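Local coordinates for protein pectate lyase/Amb allergen (Acidovorax citrulli, PDB 4HWV) that probably cleaves pectate, a plant cell-wall polysaccharide, as a secreted calcium-binding lyase of polysaccharide lyase family 1, at residues F297-K302 / A361-L366. Sequence-based numbering, arbitrary orientation.
Sequences FHDHDK and ADYPWL
Tyr363 lays one face of its ring flat against the backbone of Asp299 and His300, where the chain turns a corner, with Asp301 N approaching obliquely. The amide N of His300 sits 3.3 Å above the ring plane, over its centre, and the carbonyl carbon of Asp299 lies over the same face but nearer the rim. CD1 of Tyr363 comes within 3.3 Å of His300 C, and CE2 within 3.4 Å of Asp299 C. With CG anti to its own carbonyl carbon (chi1 -67°), Tyr363 reaches across from its loop toward the corner. The Asp299 and Tyr363 side chains cross at about a right angle, with CB of Asp299 3.8 Å from Tyr363 CE2 and the carboxylate and ring planes 58° apart.

No hydrogen bond joins the two segments; polar groups anchor each one separately. His298 ND1 donates in its ring plane to the anti lone pair of Asp299 OD2 (2.6 Å), while Asn333 holds Asp299 OD1. Asp251 N binds the Tyr363 hydroxyl, fixing the far end of the ring. His300 starts out from the backbone away from the loop; its NE2 gives a bent bond (133°) to Lys302 O and its ND1 hydrogen-bonds Asp246. The His300 side chain lies about 8 Å from the bound calcium ion.

In the right-handed parallel beta-helix, the contact packs the loop between strands 345-356 and 369-371 onto the bend joining strands 296-300 and 302-306, beside strand 334-336.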
loop_
_atom_site.group_PDB
_atom_site.type_symbol
_atom_site.label_atom_id
_atom_site.label_comp_id
_atom_site.label_asym_id
_atom_site.label_seq_id
_atom_site.Cartn_x
_atom_site.Cartn_y
_atom_site.Cartn_z
ATOM N N PHE A 297 13.761 -4.965 5.882
ATOM C CA PHE A 297 12.487 -5.639 6.107
ATOM C C PHE A 297 11.554 -4.633 6.740
ATOM O O PHE A 297 11.904 -4.046 7.756
ATOM C CB PHE A 297 12.639 -6.794 7.107
ATOM C CG PHE A 297 13.633 -7.854 6.703
ATOM C CD1 PHE A 297 13.258 -8.911 5.879
ATOM C CD2 PHE A 297 14.943 -7.817 7.168
ATOM C CE1 PHE A 297 14.168 -9.903 5.526
ATOM C CE2 PHE A 297 15.862 -8.816 6.818
ATOM C CZ PHE A 297 15.470 -9.859 5.999
ATOM N N HIS A 298 10.375 -4.423 6.169
ATOM C CA HIS A 298 9.487 -3.415 6.749
ATOM C C HIS A 298 8.026 -3.734 6.573
ATOM O O HIS A 298 7.638 -4.373 5.599
ATOM C CB HIS A 298 9.820 -1.989 6.247
ATOM C CG HIS A 298 9.550 -1.742 4.784
ATOM N ND1 HIS A 298 8.347 -1.242 4.320
ATOM C CD2 HIS A 298 10.351 -1.859 3.691
ATOM C CE1 HIS A 298 8.416 -1.077 3.010
ATOM N NE2 HIS A 298 9.618 -1.452 2.602
ATOM N N ASP A 299 7.217 -3.299 7.536
ATOM C CA ASP A 299 5.759 -3.305 7.394
ATOM C C ASP A 299 5.199 -4.719 7.229
ATOM O O ASP A 299 4.731 -5.132 6.164
ATOM C CB ASP A 299 5.322 -2.370 6.267
ATOM C CG ASP A 299 5.616 -0.923 6.602
ATOM O OD1 ASP A 299 4.978 -0.395 7.531
ATOM O OD2 ASP A 299 6.519 -0.338 6.002
ATOM N N HIS A 300 5.217 -5.443 8.340
ATOM C CA HIS A 300 4.786 -6.826 8.343
ATOM C C HIS A 300 4.616 -7.265 9.786
ATOM O O HIS A 300 5.271 -6.711 10.690
ATOM C CB HIS A 300 5.840 -7.682 7.632
ATOM C CG HIS A 300 5.499 -9.131 7.570
ATOM N ND1 HIS A 300 4.764 -9.678 6.535
ATOM C CD2 HIS A 300 5.806 -10.151 8.405
ATOM C CE1 HIS A 300 4.618 -10.972 6.749
ATOM N NE2 HIS A 300 5.251 -11.287 7.867
ATOM N N ASP A 301 3.741 -8.247 10.015
ATOM C CA ASP A 301 3.463 -8.712 11.366
ATOM C C ASP A 301 4.516 -9.738 11.835
ATOM O O ASP A 301 5.448 -9.383 12.580
ATOM C CB ASP A 301 2.027 -9.263 11.441
ATOM C CG ASP A 301 1.606 -9.605 12.835
ATOM O OD1 ASP A 301 2.460 -9.720 13.734
ATOM O OD2 ASP A 301 0.385 -9.766 13.038
ATOM N N LYS A 302 4.388 -10.993 11.396
ATOM C CA LYS A 302 5.224 -12.083 11.900
ATOM C C LYS A 302 6.402 -12.298 10.962
ATOM O O LYS A 302 6.280 -12.961 9.926
ATOM C CB LYS A 302 4.393 -13.356 12.028
ATOM C CG LYS A 302 3.238 -13.160 12.999
ATOM C CD LYS A 302 2.255 -14.312 12.996
ATOM C CE LYS A 302 1.054 -13.998 13.880
ATOM N NZ LYS A 302 0.001 -15.058 13.833
ATOM N N ALA A 361 -0.576 2.431 15.231
ATOM C CA ALA A 361 0.299 2.188 14.082
ATOM C C ALA A 361 -0.170 0.975 13.276
ATOM O O ALA A 361 -0.902 0.130 13.779
ATOM C CB ALA A 361 1.750 1.992 14.549
ATOM N N ASP A 362 0.277 0.864 12.034
ATOM C CA ASP A 362 -0.132 -0.282 11.210
ATOM C C ASP A 362 0.432 -1.601 11.734
ATOM O O ASP A 362 -0.258 -2.634 11.747
ATOM C CB ASP A 362 0.284 -0.100 9.758
ATOM C CG ASP A 362 -0.741 0.674 8.954
ATOM O OD1 ASP A 362 -1.712 1.207 9.549
ATOM O OD2 ASP A 362 -0.573 0.750 7.718
ATOM N N TYR A 363 1.679 -1.557 12.192
ATOM C CA TYR A 363 2.348 -2.747 12.707
ATOM C C TYR A 363 2.992 -2.415 14.042
ATOM O O TYR A 363 4.209 -2.379 14.161
ATOM C CB TYR A 363 3.396 -3.249 11.713
ATOM C CG TYR A 363 2.796 -3.776 10.434
ATOM C CD1 TYR A 363 2.258 -5.067 10.374
ATOM C CD2 TYR A 363 2.770 -2.988 9.279
ATOM C CE1 TYR A 363 1.709 -5.565 9.205
ATOM C CE2 TYR A 363 2.210 -3.467 8.097
ATOM C CZ TYR A 363 1.692 -4.761 8.059
ATOM O OH TYR A 363 1.134 -5.268 6.901
ATOM N N PRO A 364 2.166 -2.150 15.061
ATOM C CA PRO A 364 2.758 -1.788 16.359
ATOM C C PRO A 364 3.659 -2.904 16.875
ATOM O O PRO A 364 3.334 -4.079 16.748
ATOM C CB PRO A 364 1.536 -1.622 17.292
ATOM C CG PRO A 364 0.361 -1.510 16.373
ATOM C CD PRO A 364 0.709 -2.311 15.135
ATOM N N TRP A 365 4.783 -2.525 17.460
ATOM C CA TRP A 365 5.702 -3.485 18.038
ATOM C C TRP A 365 5.040 -4.291 19.158
ATOM O O TRP A 365 4.477 -3.736 20.120
ATOM C CB TRP A 365 6.879 -2.740 18.628
ATOM C CG TRP A 365 7.955 -3.586 19.261
ATOM C CD1 TRP A 365 7.923 -4.178 20.501
ATOM C CD2 TRP A 365 9.243 -3.889 18.703
ATOM N NE1 TRP A 365 9.101 -4.835 20.739
ATOM C CE2 TRP A 365 9.932 -4.666 19.655
ATOM C CE3 TRP A 365 9.874 -3.583 17.486
ATOM C CZ2 TRP A 365 11.222 -5.124 19.445
ATOM C CZ3 TRP A 365 11.158 -4.033 17.288
ATOM C CH2 TRP A 365 11.822 -4.798 18.265
ATOM N N LEU A 366 5.150 -5.607 19.037
ATOM C CA LEU A 366 4.709 -6.518 20.084
ATOM C C LEU A 366 5.899 -7.208 20.765
ATOM O O LEU A 366 5.990 -7.223 21.992
ATOM C CB LEU A 366 3.743 -7.566 19.518
ATOM C CG LEU A 366 3.287 -8.613 20.537
ATOM C CD1 LEU A 366 2.498 -8.006 21.706
ATOM C CD2 LEU A 366 2.457 -9.649 19.808
#